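Local coordinates for protein 2-methyl-3-hydroxypyridine-5-carboxylic acid oxygenase (Mesorhizobium loti, PDB 3ALJ) that probably uses bound FAD and molecular oxygen to oxygenate and open the pyridine ring of 2-methyl-3-hydroxypyridine-5-carboxylic acid, at residues L55-L60 with R367-R372; S76-T81 with L99-M104; I200-F205 with I212-C217. All coordinates share one frame; numbering follows the deposited sequence. Where two conformers were deposited one is given.

Overall arrangement
From the N terminus, the chain leaves strand 52-56 and enters helix 57-65, whose first turn meets residues 367-372 some 300 positions later; contact 1 thus closes a very long loop around both other contacts. Inside it, contact 2 closes a short loop when strand 101-105 returns to the segment 76-81. Contact 3 follows in series as the hairpin of strands 199-203 and 211-216, so nothing crosses. Contacts 1 and 2 join through the two-stranded sheet 52-56/101-105, where Leu55 N lies 2.9 Å from Arg102 O, probably hydrogen-bonded. Contacts 2 and 3 meet where His77 and Ile103 pack on Pro216, linking that small sheet to the seven-stranded mixed sheet.

Contact 1 of 3, residues L55-L60 with R367-R372; sequences LWHNGL and RYDPLR. With BME (beta-mercaptoethanol), chain D.
Asn58 CA makes a C-H...O contact of 3.3 Å with Tyr368 O where the first turn of helix 57-65 is passed by the short strand 368-369, the nearest CA atoms being those of Asn58 and Asp369, 5.3 Å apart. The ring of His57 reaches across to the end of helix 364-367 and the residue after it. With CG anti to the backbone N (chi1 163°), it sets His57 CE1 3.2 Å from Arg367 O and obliquely near Tyr368 O. A flat, polar imidazole suits a place lined by carbonyl oxygens, and Trp377 meets it edge-to-face. Asn58 turns its CB to Tyr368 O at 3.2 Å, and its ND2 donates both to Gln299 OE1 and, 2.9 Å away, to O1 of a beta-mercaptoethanol probably brought by the crystallisation liquor. Pro370 rests its CG 3.7 Å from Asn58 O. Asp369 shapes the turn beyond: its OD1 accepts Leu371 N at 2.9 Å from above the carboxylate plane, an Asx turn. Across the contact, then, C-H groups of His57 (CE1), Asn58 and Pro370 lie near carbonyl oxygens; the stronger bonds run to neighbours, Ala366 O holding His57 ND1 as a donor and Arg61 of helix 57-65 forming a salt bridge with Asp369 OD2.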
loop_
_atom_site.group_PDB
_atom_site.type_symbol
_atom_site.label_atom_id
_atom_site.label_comp_id
_atom_site.label_asym_id
_atom_site.label_seq_id
_atom_site.Cartn_x
_atom_site.Cartn_y
_atom_site.Cartn_z
ATOM N N LEU A 55 -2.397 5.199 -5.420
ATOM C CA LEU A 55 -1.931 6.224 -4.502
ATOM C C LEU A 55 -2.817 7.422 -4.658
ATOM O O LEU A 55 -3.463 7.581 -5.694
ATOM C CB LEU A 55 -0.456 6.644 -4.751
ATOM C CG LEU A 55 0.602 5.488 -4.512
ATOM C CD1 LEU A 55 1.943 6.163 -4.695
ATOM C CD2 LEU A 55 0.425 4.924 -3.067
ATOM N N TRP A 56 -2.837 8.243 -3.630
ATOM C CA TRP A 56 -3.624 9.485 -3.633
ATOM C C TRP A 56 -2.700 10.632 -3.332
ATOM O O TRP A 56 -1.507 10.466 -3.075
ATOM C CB TRP A 56 -4.721 9.427 -2.592
ATOM C CG TRP A 56 -5.603 8.175 -2.703
ATOM C CD1 TRP A 56 -5.248 6.889 -2.330
ATOM C CD2 TRP A 56 -6.932 8.071 -3.233
ATOM N NE1 TRP A 56 -6.271 5.984 -2.613
ATOM C CE2 TRP A 56 -7.320 6.702 -3.170
ATOM C CE3 TRP A 56 -7.851 9.032 -3.709
ATOM C CZ2 TRP A 56 -8.588 6.268 -3.578
ATOM C CZ3 TRP A 56 -9.095 8.601 -4.137
ATOM C CH2 TRP A 56 -9.490 7.270 -4.056
ATOM N N HIS A 57 -3.240 11.851 -3.294
ATOM C CA HIS A 57 -2.502 13.005 -2.976
ATOM C C HIS A 57 -1.533 12.854 -1.813
ATOM O O HIS A 57 -0.394 13.281 -1.941
ATOM C CB HIS A 57 -3.572 14.126 -2.610
ATOM C CG HIS A 57 -3.048 15.316 -1.849
ATOM N ND1 HIS A 57 -3.250 15.418 -0.487
ATOM C CD2 HIS A 57 -2.327 16.399 -2.225
ATOM C CE1 HIS A 57 -2.690 16.555 -0.055
ATOM N NE2 HIS A 57 -2.115 17.176 -1.092
ATOM N N ASN A 58 -1.979 12.259 -0.705
ATOM C CA ASN A 58 -1.041 12.141 0.431
ATOM C C ASN A 58 0.252 11.309 0.060
ATOM O O ASN A 58 1.360 11.745 0.371
ATOM C CB ASN A 58 -1.758 11.482 1.634
ATOM C CG ASN A 58 -2.282 10.038 1.370
ATOM O OD1 ASN A 58 -2.806 9.717 0.275
ATOM N ND2 ASN A 58 -2.220 9.207 2.423
ATOM N N GLY A 59 0.050 10.184 -0.644
ATOM C CA GLY A 59 1.212 9.357 -1.090
ATOM C C GLY A 59 1.999 10.068 -2.120
ATOM O O GLY A 59 3.237 9.940 -2.151
ATOM N N LEU A 60 1.331 10.763 -3.060
ATOM C CA LEU A 60 2.031 11.471 -4.101
ATOM C C LEU A 60 2.899 12.603 -3.494
ATOM O O LEU A 60 4.002 12.835 -4.011
ATOM C CB LEU A 60 1.017 11.983 -5.158
ATOM C CG LEU A 60 0.323 10.885 -5.930
ATOM C CD1 LEU A 60 -0.833 11.513 -6.725
ATOM C CD2 LEU A 60 1.277 10.112 -6.865
ATOM N N ARG A 367 -6.551 13.503 1.710
ATOM C CA ARG A 367 -6.433 14.957 1.725
ATOM C C ARG A 367 -5.257 15.463 2.466
ATOM O O ARG A 367 -4.825 16.633 2.268
ATOM C CB ARG A 367 -7.719 15.574 2.305
ATOM C CG ARG A 367 -8.902 15.429 1.313
ATOM C CD ARG A 367 -10.187 15.978 1.922
ATOM N NE ARG A 367 -9.953 17.393 2.066
ATOM C CZ ARG A 367 -9.941 18.030 3.213
ATOM N NH1 ARG A 367 -10.294 17.422 4.374
ATOM N NH2 ARG A 367 -9.555 19.291 3.155
ATOM N N TYR A 368 -4.684 14.662 3.424
ATOM C CA TYR A 368 -3.585 15.125 4.218
ATOM C C TYR A 368 -2.357 15.358 3.365
ATOM O O TYR A 368 -1.936 14.498 2.547
ATOM C CB TYR A 368 -3.280 14.058 5.324
ATOM C CG TYR A 368 -2.142 14.503 6.218
ATOM C CD1 TYR A 368 -2.287 15.698 7.002
ATOM C CD2 TYR A 368 -0.912 13.840 6.199
ATOM C CE1 TYR A 368 -1.225 16.127 7.792
ATOM C CE2 TYR A 368 0.112 14.241 7.035
ATOM C CZ TYR A 368 -0.028 15.447 7.788
ATOM O OH TYR A 368 1.013 15.894 8.591
ATOM N N ASP A 369 -1.711 16.552 3.507
ATOM C CA ASP A 369 -0.422 16.807 2.862
ATOM C C ASP A 369 0.687 16.682 3.913
ATOM O O ASP A 369 0.837 17.558 4.763
ATOM C CB ASP A 369 -0.403 18.253 2.347
ATOM C CG ASP A 369 0.950 18.596 1.880
ATOM O OD1 ASP A 369 1.773 17.731 1.565
ATOM O OD2 ASP A 369 1.240 19.785 1.734
ATOM N N PRO A 370 1.493 15.624 3.876
ATOM C CA PRO A 370 2.528 15.472 4.846
ATOM C C PRO A 370 3.617 16.520 4.712
ATOM O O PRO A 370 4.364 16.703 5.720
ATOM C CB PRO A 370 3.081 14.032 4.504
ATOM C CG PRO A 370 2.801 13.925 3.032
ATOM C CD PRO A 370 1.450 14.552 2.882
ATOM N N LEU A 371 3.813 17.213 3.571
ATOM C CA LEU A 371 4.971 18.165 3.443
ATOM C C LEU A 371 4.620 19.427 4.252
ATOM O O LEU A 371 5.470 19.921 5.047
ATOM C CB LEU A 371 5.168 18.455 1.956
ATOM C CG LEU A 371 5.356 17.228 1.013
ATOM C CD1 LEU A 371 5.889 17.754 -0.320
ATOM C CD2 LEU A 371 6.386 16.336 1.693
ATOM N N ARG A 372 3.419 19.937 4.053
ATOM C CA ARG A 372 2.949 21.141 4.805
ATOM C C ARG A 372 2.260 20.841 6.078
ATOM O O ARG A 372 2.009 21.783 6.909
ATOM C CB ARG A 372 1.935 21.953 4.008
ATOM C CG ARG A 372 2.661 22.570 2.826
ATOM C CD ARG A 372 1.746 23.410 1.961
ATOM N NE ARG A 372 1.233 24.503 2.751
ATOM C CZ ARG A 372 -0.050 24.819 2.731
ATOM N NH1 ARG A 372 -0.837 24.160 1.891
ATOM N NH2 ARG A 372 -0.504 25.854 3.459
HETATM C C1 BME D . -2.694 9.917 5.986
HETATM C C2 BME D . -2.520 8.419 5.537
HETATM O O1 BME D . -2.272 10.748 4.897
HETATM S S2 BME D . -2.824 7.434 7.103
#

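Contact 2 of 3, residues S76-T81 with L99-M104; sequences SHTPPT and LPWRIM
Arg102 reaches over the loop 76-81 from strand 101-105 and grips it at two hydroxyls. From CB, CG lies anti to the backbone N (chi1 -155°) and passes Ser76 OG; the bend at chi2 (69°) then turns Arg102 CD to 3.2 Å from Thr78 OG1. Next, Arg102 NE donates to Ser76 OG at 2.8 Å in a nearly straight bond (170°) lying in the guanidinium plane; that hydroxyl is also hydrogen-bonded to Val72 O of helix 69-73. CZ lies near Ser76 O, and His77 CA sits over one face of the group. At the tip, Arg102 NH1 donates to Thr78 OG1 at 2.9 Å, again close to the plane. NH2 turns to Leu73 O. Arginine suits the place because its flat end offers several N-H groups in different directions. Thr78 OG1 both accepts that bond and donates to Trp101 O, 2.7 Å away, so its rotation is fixed. A leucine in place of Arg102 would probably leave Ser76 OG and Thr78 OG1 without their common donor and Leu73 O without the NH2 bond. Between the hydroxyls, His77 and Ile103 form a single antiparallel hydrogen-bonded pair. Farther along, one face of the Trp101 indole receives two CH-pi contacts, from Thr78 CG2 and Pro79 CD; a water joins Trp101 NE1 to Pro79 O. Pro79 CG also presses tightly on Ile103 CD1 (3.5 Å). The loop, arriving from helix 69-73, is thereby held against strand 101-105, which pairs with strand 52-56, while Pro79, Trp101 and Ile103 all lean on Thr199 of strand 199-203.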
loop_
_atom_site.group_PDB
_atom_site.type_symbol
_atom_site.label_atom_id
_atom_site.label_comp_id
_atom_site.label_asym_id
_atom_site.label_seq_id
_atom_site.Cartn_x
_atom_site.Cartn_y
_atom_site.Cartn_z
ATOM N N SER A 76 2.455 6.008 -15.282
ATOM C CA SER A 76 1.279 5.657 -14.467
ATOM C C SER A 76 0.092 6.567 -14.930
ATOM O O SER A 76 0.273 7.376 -15.821
ATOM C CB SER A 76 1.580 5.805 -12.992
ATOM O OG SER A 76 1.891 7.176 -12.668
ATOM N N HIS A 77 -1.049 6.322 -14.338
ATOM C CA HIS A 77 -2.339 6.863 -14.877
ATOM C C HIS A 77 -3.198 7.431 -13.846
ATOM O O HIS A 77 -3.463 6.832 -12.836
ATOM C CB HIS A 77 -2.998 5.633 -15.569
ATOM C CG HIS A 77 -4.364 5.843 -16.191
ATOM N ND1 HIS A 77 -4.509 6.441 -17.417
ATOM C CD2 HIS A 77 -5.562 5.292 -15.907
ATOM C CE1 HIS A 77 -5.799 6.426 -17.771
ATOM N NE2 HIS A 77 -6.474 5.719 -16.876
ATOM N N THR A 78 -3.780 8.578 -14.210
ATOM C CA THR A 78 -4.935 9.056 -13.450
ATOM C C THR A 78 -6.181 8.823 -14.286
ATOM O O THR A 78 -6.361 9.541 -15.326
ATOM C CB THR A 78 -4.939 10.571 -13.011
ATOM O OG1 THR A 78 -3.724 10.834 -12.255
ATOM C CG2 THR A 78 -6.160 10.949 -12.142
ATOM N N PRO A 79 -7.096 7.903 -13.956
ATOM C CA PRO A 79 -8.314 7.774 -14.766
ATOM C C PRO A 79 -9.118 9.108 -14.795
ATOM O O PRO A 79 -9.070 9.906 -13.875
ATOM C CB PRO A 79 -9.158 6.706 -13.989
ATOM C CG PRO A 79 -8.087 5.911 -13.261
ATOM C CD PRO A 79 -7.091 6.982 -12.764
ATOM N N PRO A 80 -9.914 9.246 -15.909
ATOM C CA PRO A 80 -10.798 10.449 -15.919
ATOM C C PRO A 80 -11.812 10.428 -14.848
ATOM O O PRO A 80 -12.277 11.492 -14.478
ATOM C CB PRO A 80 -11.576 10.334 -17.220
ATOM C CG PRO A 80 -10.763 9.394 -18.065
ATOM C CD PRO A 80 -9.913 8.442 -17.137
ATOM N N THR A 81 -12.266 9.276 -14.353
ATOM C CA THR A 81 -13.211 9.184 -13.297
ATOM C C THR A 81 -13.046 7.836 -12.566
ATOM O O THR A 81 -12.512 6.873 -13.148
ATOM C CB THR A 81 -14.685 9.310 -13.799
ATOM O OG1 THR A 81 -15.517 9.508 -12.609
ATOM C CG2 THR A 81 -15.148 8.256 -14.644
ATOM N N LEU A 99 -8.789 16.255 -6.251
ATOM C CA LEU A 99 -7.765 15.634 -5.416
ATOM C C LEU A 99 -6.911 14.685 -6.292
ATOM O O LEU A 99 -7.469 13.789 -6.937
ATOM C CB LEU A 99 -8.492 14.786 -4.399
ATOM C CG LEU A 99 -7.675 13.953 -3.448
ATOM C CD1 LEU A 99 -7.052 14.737 -2.415
ATOM C CD2 LEU A 99 -8.666 12.876 -2.813
ATOM N N PRO A 100 -5.593 14.900 -6.259
ATOM C CA PRO A 100 -4.761 13.985 -7.069
ATOM C C PRO A 100 -4.805 12.500 -6.650
ATOM O O PRO A 100 -4.980 12.188 -5.483
ATOM C CB PRO A 100 -3.383 14.555 -6.830
ATOM C CG PRO A 100 -3.612 16.099 -6.612
ATOM C CD PRO A 100 -4.844 16.096 -5.818
ATOM N N TRP A 101 -4.760 11.615 -7.668
ATOM C CA TRP A 101 -4.691 10.157 -7.418
ATOM C C TRP A 101 -4.071 9.551 -8.611
ATOM O O TRP A 101 -3.907 10.176 -9.663
ATOM C CB TRP A 101 -6.093 9.585 -7.061
ATOM C CG TRP A 101 -7.153 9.740 -8.113
ATOM C CD1 TRP A 101 -7.730 10.930 -8.587
ATOM C CD2 TRP A 101 -7.841 8.672 -8.796
ATOM N NE1 TRP A 101 -8.685 10.640 -9.570
ATOM C CE2 TRP A 101 -8.773 9.258 -9.697
ATOM C CE3 TRP A 101 -7.730 7.227 -8.783
ATOM C CZ2 TRP A 101 -9.619 8.506 -10.511
ATOM C CZ3 TRP A 101 -8.572 6.514 -9.531
ATOM C CH2 TRP A 101 -9.502 7.090 -10.402
ATOM N N ARG A 102 -3.683 8.276 -8.472
ATOM C CA ARG A 102 -2.856 7.651 -9.506
ATOM C C ARG A 102 -2.921 6.177 -9.348
ATOM O O ARG A 102 -2.936 5.639 -8.196
ATOM C CB ARG A 102 -1.360 8.070 -9.310
ATOM C CG ARG A 102 -0.539 8.009 -10.626
ATOM C CD ARG A 102 -1.011 9.160 -11.624
ATOM N NE ARG A 102 -0.075 9.217 -12.730
ATOM C CZ ARG A 102 -0.171 10.194 -13.630
ATOM N NH1 ARG A 102 -1.210 11.028 -13.637
ATOM N NH2 ARG A 102 0.734 10.347 -14.551
ATOM N N ILE A 103 -2.938 5.430 -10.445
ATOM C CA ILE A 103 -2.901 3.949 -10.462
ATOM C C ILE A 103 -1.604 3.576 -11.165
ATOM O O ILE A 103 -1.167 4.207 -12.141
ATOM C CB ILE A 103 -4.054 3.355 -11.224
ATOM C CG1 ILE A 103 -5.382 3.871 -10.600
ATOM C CG2 ILE A 103 -4.027 1.857 -11.169
ATOM C CD1 ILE A 103 -6.601 3.408 -11.388
ATOM N N MET A 104 -0.969 2.514 -10.629
ATOM C CA MET A 104 0.342 2.057 -11.206
ATOM C C MET A 104 0.514 0.608 -10.833
ATOM O O MET A 104 -0.095 0.092 -9.913
ATOM C CB MET A 104 1.532 2.873 -10.682
ATOM C CG MET A 104 1.616 2.747 -9.125
ATOM S SD MET A 104 2.459 4.201 -8.401
ATOM C CE MET A 104 1.038 5.390 -8.488
HETATM O O HOH W 1 -10.248 11.593 -11.857
#

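Contact 3 of 3, residues I200-F205 with I212-C217; sequences IDMWNF and ILYSPC
Ile200 and Met202 face Tyr214 and Ile212 across an antiparallel hairpin, bound by four backbone hydrogen bonds; the shortest is Met202 N to Ile212 O, 2.7 Å. These four side chains leave the sheet on one face, whereas Asp201 and Leu213, a non-hydrogen-bonded pair, leave on the other. The hairpin lies in the middle of the seven-stranded mixed sheet, with strand 82-86 beside 199-203 and strand 221-228 beside 211-216. With CG anti to the backbone N (chi1 169°), Tyr214 sets its CD1 4.0 Å from Ile200 CG1, the two side chains running alongside each other and pointing the same way. The branched isoleucine suits a strand and packs obliquely against the ring, whose phenol OH is hydrogen-bonded to Trp196 O. Met202 is extended beyond CG (chi2 166°, chi3 165°). Lying obliquely to Tyr214, it passes its SD 4.3 Å from Ile212 CB and sets its CE 4.1 Å from Tyr214 CB. A long unbranched thioether can thus touch both residues of the opposite strand on this face, while Phe251 meets it from a nearby loop and Phe249 covers Ile212. On the other face, Leu213 CD1 touches Asp201 CB, 3.6 Å away, and the carboxylate carbon, the side chains meeting at a slant. Asp201 OD2 forms a salt bridge with Arg211 and takes a weak hydrogen bond from Trp203 NE1 (2.9 Å). One face is therefore largely apolar apart from the Tyr214 hydroxyl; on the other, the buried Asp201 charge is balanced by Arg211 of the partner strand, an ionic tie added to the backbone bonds.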
loop_
_atom_site.group_PDB
_atom_site.type_symbol
_atom_site.label_atom_id
_atom_site.label_comp_id
_atom_site.label_asym_id
_atom_site.label_seq_id
_atom_site.Cartn_x
_atom_site.Cartn_y
_atom_site.Cartn_z
ATOM N N ILE A 200 -13.234 1.332 -12.856
ATOM C CA ILE A 200 -14.623 0.850 -12.756
ATOM C C ILE A 200 -14.636 -0.253 -11.706
ATOM O O ILE A 200 -14.025 -1.352 -11.880
ATOM C CB ILE A 200 -15.154 0.289 -14.092
ATOM C CG1 ILE A 200 -14.872 1.271 -15.245
ATOM C CG2 ILE A 200 -16.698 0.111 -13.930
ATOM C CD1 ILE A 200 -15.242 0.646 -16.631
ATOM N N ASP A 201 -15.353 -0.017 -10.604
ATOM C CA ASP A 201 -15.524 -1.035 -9.539
ATOM C C ASP A 201 -16.825 -1.743 -9.809
ATOM O O ASP A 201 -17.906 -1.158 -9.623
ATOM C CB ASP A 201 -15.516 -0.328 -8.163
ATOM C CG ASP A 201 -15.427 -1.328 -7.070
ATOM O OD1 ASP A 201 -15.279 -2.552 -7.366
ATOM O OD2 ASP A 201 -15.474 -0.949 -5.881
ATOM N N MET A 202 -16.704 -2.961 -10.356
ATOM C CA MET A 202 -17.860 -3.673 -10.909
ATOM C C MET A 202 -18.363 -4.707 -9.919
ATOM O O MET A 202 -17.826 -5.821 -9.764
ATOM C CB MET A 202 -17.460 -4.407 -12.199
ATOM C CG MET A 202 -16.796 -3.481 -13.223
ATOM S SD MET A 202 -16.011 -4.476 -14.493
ATOM C CE MET A 202 -15.686 -3.259 -15.815
ATOM N N TRP A 203 -19.397 -4.312 -9.148
ATOM C CA TRP A 203 -19.951 -5.197 -8.088
ATOM C C TRP A 203 -21.134 -6.023 -8.593
ATOM O O TRP A 203 -21.970 -5.569 -9.452
ATOM C CB TRP A 203 -20.559 -4.320 -7.004
ATOM C CG TRP A 203 -19.489 -3.662 -6.100
ATOM C CD1 TRP A 203 -18.755 -2.533 -6.348
ATOM C CD2 TRP A 203 -19.139 -4.103 -4.799
ATOM N NE1 TRP A 203 -17.982 -2.274 -5.218
ATOM C CE2 TRP A 203 -18.196 -3.230 -4.260
ATOM C CE3 TRP A 203 -19.514 -5.216 -4.020
ATOM C CZ2 TRP A 203 -17.614 -3.411 -2.990
ATOM C CZ3 TRP A 203 -18.959 -5.389 -2.748
ATOM C CH2 TRP A 203 -18.035 -4.515 -2.248
ATOM N N ASN A 204 -21.287 -7.214 -8.000
ATOM C CA ASN A 204 -22.514 -8.001 -8.154
ATOM C C ASN A 204 -22.720 -8.783 -6.892
ATOM O O ASN A 204 -21.753 -9.302 -6.344
ATOM C CB ASN A 204 -22.383 -9.043 -9.289
ATOM C CG ASN A 204 -22.142 -8.428 -10.623
ATOM O OD1 ASN A 204 -23.112 -8.083 -11.392
ATOM N ND2 ASN A 204 -20.904 -8.290 -11.058
ATOM N N PHE A 205 -23.990 -8.877 -6.491
ATOM C CA PHE A 205 -24.422 -9.885 -5.499
ATOM C C PHE A 205 -25.261 -10.957 -6.136
ATOM O O PHE A 205 -25.401 -12.001 -5.479
ATOM C CB PHE A 205 -25.164 -9.170 -4.377
ATOM C CG PHE A 205 -24.351 -8.127 -3.668
ATOM C CD1 PHE A 205 -23.176 -8.470 -3.014
ATOM C CD2 PHE A 205 -24.679 -6.813 -3.705
ATOM C CE1 PHE A 205 -22.389 -7.406 -2.358
ATOM C CE2 PHE A 205 -23.950 -5.824 -3.055
ATOM C CZ PHE A 205 -22.828 -6.137 -2.377
ATOM N N ILE A 212 -15.248 -7.249 -9.835
ATOM C CA ILE A 212 -13.916 -6.927 -10.431
ATOM C C ILE A 212 -13.694 -5.416 -10.222
ATOM O O ILE A 212 -14.521 -4.584 -10.639
ATOM C CB ILE A 212 -13.837 -7.210 -11.945
ATOM C CG1 ILE A 212 -13.923 -8.737 -12.083
ATOM C CG2 ILE A 212 -12.556 -6.639 -12.582
ATOM C CD1 ILE A 212 -13.684 -9.293 -13.596
ATOM N N LEU A 213 -12.526 -5.040 -9.648
ATOM C CA LEU A 213 -12.072 -3.630 -9.717
ATOM C C LEU A 213 -11.151 -3.588 -10.938
ATOM O O LEU A 213 -10.103 -4.255 -11.027
ATOM C CB LEU A 213 -11.312 -3.295 -8.425
ATOM C CG LEU A 213 -10.788 -1.848 -8.468
ATOM C CD1 LEU A 213 -12.005 -0.890 -8.409
ATOM C CD2 LEU A 213 -9.889 -1.523 -7.227
ATOM N N TYR A 214 -11.554 -2.737 -11.874
ATOM C CA TYR A 214 -10.872 -2.533 -13.183
ATOM C C TYR A 214 -10.070 -1.230 -13.085
ATOM O O TYR A 214 -10.626 -0.163 -12.860
ATOM C CB TYR A 214 -12.011 -2.477 -14.274
ATOM C CG TYR A 214 -11.593 -2.021 -15.644
ATOM C CD1 TYR A 214 -11.435 -0.655 -15.953
ATOM C CD2 TYR A 214 -11.260 -2.961 -16.571
ATOM C CE1 TYR A 214 -11.050 -0.255 -17.277
ATOM C CE2 TYR A 214 -10.875 -2.613 -17.899
ATOM C CZ TYR A 214 -10.795 -1.286 -18.156
ATOM O OH TYR A 214 -10.318 -0.824 -19.414
ATOM N N SER A 215 -8.721 -1.367 -13.247
ATOM C CA SER A 215 -7.819 -0.286 -12.827
ATOM C C SER A 215 -6.687 -0.059 -13.845
ATOM O O SER A 215 -5.610 -0.687 -13.792
ATOM C CB SER A 215 -7.165 -0.639 -11.490
ATOM O OG SER A 215 -8.224 -0.860 -10.524
ATOM N N PRO A 216 -6.923 0.788 -14.861
ATOM C CA PRO A 216 -5.799 0.989 -15.852
ATOM C C PRO A 216 -4.606 1.639 -15.234
ATOM O O PRO A 216 -4.711 2.721 -14.576
ATOM C CB PRO A 216 -6.440 1.867 -16.992
ATOM C CG PRO A 216 -7.976 1.580 -16.792
ATOM C CD PRO A 216 -8.165 1.473 -15.246
ATOM N N CYS A 217 -3.420 1.127 -15.589
ATOM C CA CYS A 217 -2.171 1.651 -15.021
ATOM C C CYS A 217 -1.495 2.608 -15.994
ATOM O O CYS A 217 -0.717 3.434 -15.525
ATOM C CB CYS A 217 -1.197 0.458 -14.714
ATOM S SG CYS A 217 -1.758 -0.581 -13.329
#